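Local coordinates for RNA-binding protein, putative (Trypanosoma brucei, PDB 6E4N) that binds and remodels RNA, probably mRNA, through this RNA recognition motif, one domain of a longer kinetoplastid RNA-editing protein, at residues S9-E14 and G39-E44. The protein carries 1 engineered substitution. Sequence-based numbering, arbitrary orientation.
Sequences SGMSDE and GRAVVE. Engineered in segment 9-14: Met-11 (natural residue Leu).
Gly-39, at the approach to strand 40-45, meets the bend formed by Ser-9, Gly-10 and Met-11 where strand 5-9 runs out into the loop before helix 17-24. Its carbonyl is the focus of the contact: Gly-39 O takes the backbone N-H of Met-11 at 3.2 Å, in the carbonyl plane and on a lone pair, with a moderately bent N-H...O angle of 145°. The CA of Ser-9 adds a CH...O approach to Gly-39 O at 3.3 Å. A second such contact runs the other way, from Gly-39 CA to Met-11 O, again 3.3 Å. Having no side chain, and with a positive phi (76°), Gly-39 lets its CA come in close to the loop's main chain.

The CB of Arg-40 points away from the loop, and its NE hydrogen-bonds to the carbonyl O of Ser-37. The peptide oxygen of Arg-40 nevertheless lies 3.8 Å from Met-11 CE. At Ala-41 the contact becomes apolar, CB meeting Met-11 CE at 3.9 Å. Met-11, an engineered residue, reaches it with CB and CG passing beside the Gly-39 carbonyl and the chain bending at chi3 (-66°), which folds CE back over the Gly-39 peptide. Leu-20 of helix 17-24 touches both Met-11 and Ala-41, and Leu-68 also packs on Met-11.

From Ala-41, whose backbone bonds to that of Val-8, strand 40-45 pairs with strand 5-9 in the antiparallel sheet of the RRM; Val-43 follows on Val-6. The chemistry thus implies a strand-to-loop junction held chiefly by main-chain atoms, with an apolar patch of Met-11 and Ala-41 beside it, contiguous with Leu-20.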
ATOM      1  N   SER A   9      -5.467  -0.563   4.091  1.00  9.89           N
ATOM      2  CA  SER A   9      -6.892  -0.279   4.218  1.00 10.15           C
ATOM      3  C   SER A   9      -7.106   1.205   4.489  1.00 11.75           C
ATOM      4  O   SER A   9      -6.157   1.937   4.783  1.00 13.79           O
ATOM      5  CB  SER A   9      -7.527  -1.133   5.321  1.00 11.75           C
ATOM      6  OG  SER A   9      -7.045  -0.786   6.605  1.00 13.55           O
ATOM      7  N   GLY A  10      -8.354   1.643   4.378  1.00 13.34           N
ATOM      8  CA  GLY A  10      -8.706   3.023   4.655  1.00 13.07           C
ATOM      9  C   GLY A  10      -8.727   3.899   3.420  1.00 13.06           C
ATOM     10  O   GLY A  10      -9.009   5.094   3.509  1.00 14.39           O
ATOM     11  N   MET A  11      -8.422   3.317   2.266  1.00 13.24           N
ATOM     12  CA  MET A  11      -8.475   4.063   1.016  1.00 13.81           C
ATOM     13  C   MET A  11      -9.880   4.540   0.699  1.00 14.60           C
ATOM     14  O   MET A  11     -10.866   3.901   1.063  1.00 13.62           O
ATOM     15  CB  MET A  11      -7.973   3.224  -0.163  1.00 15.06           C
ATOM     16  CG  MET A  11      -6.516   2.823  -0.111  1.00 15.39           C
ATOM     17  SD  MET A  11      -5.998   2.151  -1.700  1.00 19.24           S
ATOM     18  CE  MET A  11      -6.984   0.656  -1.745  1.00 14.92           C
ATOM     19  N   SER A  12      -9.962   5.671   0.011  1.00 14.81           N
ATOM     20  CA  SER A  12     -11.210   6.096  -0.597  1.00 18.26           C
ATOM     21  C   SER A  12     -11.720   4.990  -1.511  1.00 19.28           C
ATOM     22  O   SER A  12     -10.924   4.313  -2.160  1.00 17.57           O
ATOM     23  CB  SER A  12     -11.010   7.394  -1.380  1.00 24.00           C
ATOM     24  OG  SER A  12     -11.914   7.480  -2.465  1.00 30.46           O
ATOM     25  N   ASP A  13     -13.039   4.808  -1.550  1.00 19.78           N
ATOM     26  CA  ASP A  13     -13.678   3.800  -2.399  0.83 18.85           C
ATOM     27  C   ASP A  13     -13.240   3.880  -3.854  1.00 22.30           C
ATOM     28  O   ASP A  13     -13.165   2.867  -4.549  1.00 24.98           O
ATOM     29  CB  ASP A  13     -15.201   3.942  -2.339  0.90 20.21           C
ATOM     30  CG  ASP A  13     -15.812   3.186  -1.185  0.66 25.17           C
ATOM     31  OD1 ASP A  13     -15.177   2.231  -0.693  0.47 28.16           O
ATOM     32  OD2 ASP A  13     -16.932   3.550  -0.769  0.54 25.72           O
ATOM     33  N   GLU A  14     -12.955   5.094  -4.310  1.00 21.53           N
ATOM     34  CA  GLU A  14     -12.698   5.337  -5.723  1.00 22.13           C
ATOM     35  C   GLU A  14     -11.214   5.278  -6.090  1.00 16.53           C
ATOM     36  O   GLU A  14     -10.865   5.325  -7.271  1.00 18.90           O
ATOM     37  CB  GLU A  14     -13.271   6.695  -6.134  1.00 31.16           C
ATOM     38  CG  GLU A  14     -14.797   6.793  -6.066  1.00 40.21           C
ATOM     39  CD  GLU A  14     -15.321   7.145  -4.677  1.00 51.49           C
ATOM     40  OE1 GLU A  14     -14.505   7.288  -3.735  1.00 56.72           O
ATOM     41  OE2 GLU A  14     -16.556   7.277  -4.527  1.00 56.21           O
ATOM     42  N   GLY A  39     -11.865   0.104  -0.179  1.00 12.64           N
ATOM     43  CA  GLY A  39     -10.579   0.719   0.085  1.00 10.91           C
ATOM     44  C   GLY A  39      -9.541  -0.202   0.695  1.00 12.32           C
ATOM     45  O   GLY A  39      -8.667   0.256   1.435  1.00 13.93           O
ATOM     46  N   ARG A  40      -9.631  -1.493   0.378  1.00 11.81           N
ATOM     47  CA  ARG A  40      -8.674  -2.493   0.860  1.00 12.68           C
ATOM     48  C   ARG A  40      -7.717  -2.907  -0.242  1.00 12.99           C
ATOM     49  O   ARG A  40      -8.093  -2.939  -1.410  1.00 12.84           O
ATOM     50  CB  ARG A  40      -9.384  -3.747   1.363  1.00 11.67           C
ATOM     51  CG  ARG A  40     -10.288  -3.562   2.559  1.00 12.45           C
ATOM     52  CD  ARG A  40     -11.070  -4.842   2.770  1.00 11.87           C
ATOM     53  NE  ARG A  40     -12.067  -5.017   1.721  1.00 13.44           N
ATOM     54  CZ  ARG A  40     -12.629  -6.178   1.397  1.00 15.99           C
ATOM     55  NH1 ARG A  40     -12.281  -7.294   2.023  1.00 16.88           N
ATOM     56  NH2 ARG A  40     -13.538  -6.221   0.428  1.00 17.01           N
ATOM     57  N   ALA A  41      -6.495  -3.264   0.130  1.00 11.32           N
ATOM     58  CA  ALA A  41      -5.559  -3.803  -0.839  1.00 11.37           C
ATOM     59  C   ALA A  41      -4.504  -4.682  -0.195  1.00 11.53           C
ATOM     60  O   ALA A  41      -4.246  -4.598   1.010  1.00 10.55           O
ATOM     61  CB  ALA A  41      -4.894  -2.680  -1.605  1.00 10.12           C
ATOM     62  N   VAL A  42      -3.903  -5.531  -1.018  1.00  9.16           N
ATOM     63  CA  VAL A  42      -2.736  -6.304  -0.624  1.00 11.40           C
ATOM     64  C   VAL A  42      -1.615  -5.965  -1.598  1.00 11.94           C
ATOM     65  O   VAL A  42      -1.808  -5.990  -2.817  1.00 12.85           O
ATOM     66  CB  VAL A  42      -3.010  -7.812  -0.633  1.00 12.83           C
ATOM     67  CG1 VAL A  42      -1.736  -8.588  -0.320  1.00 17.29           C
ATOM     68  CG2 VAL A  42      -4.117  -8.153   0.360  1.00 15.04           C
ATOM     69  N   VAL A  43      -0.451  -5.630  -1.059  1.00 10.02           N
ATOM     70  CA  VAL A  43       0.676  -5.224  -1.882  1.00 11.69           C
ATOM     71  C   VAL A  43       1.901  -6.053  -1.544  1.00 13.72           C
ATOM     72  O   VAL A  43       2.119  -6.399  -0.385  1.00 16.10           O
ATOM     73  CB  VAL A  43       0.976  -3.715  -1.697  1.00 15.58           C
ATOM     74  CG1 VAL A  43       2.143  -3.274  -2.577  1.00 14.46           C
ATOM     75  CG2 VAL A  43      -0.265  -2.901  -2.026  1.00 19.18           C
ATOM     76  N   GLU A  44       2.680  -6.395  -2.564  1.00 11.82           N
ATOM     77  CA  GLU A  44       3.963  -7.046  -2.352  1.00 13.59           C
ATOM     78  C   GLU A  44       5.076  -6.196  -2.944  1.00 14.05           C
ATOM     79  O   GLU A  44       4.926  -5.630  -4.030  1.00 14.50           O
ATOM     80  CB  GLU A  44       3.973  -8.436  -2.975  1.00 19.79           C
ATOM     81  CG  GLU A  44       5.098  -9.326  -2.486  1.00 29.36           C
ATOM     82  CD  GLU A  44       4.868 -10.787  -2.829  1.00 37.76           C
ATOM     83  OE1 GLU A  44       5.862 -11.537  -2.953  1.00 40.62           O
ATOM     84  OE2 GLU A  44       3.690 -11.182  -2.981  1.00 40.08           O
TER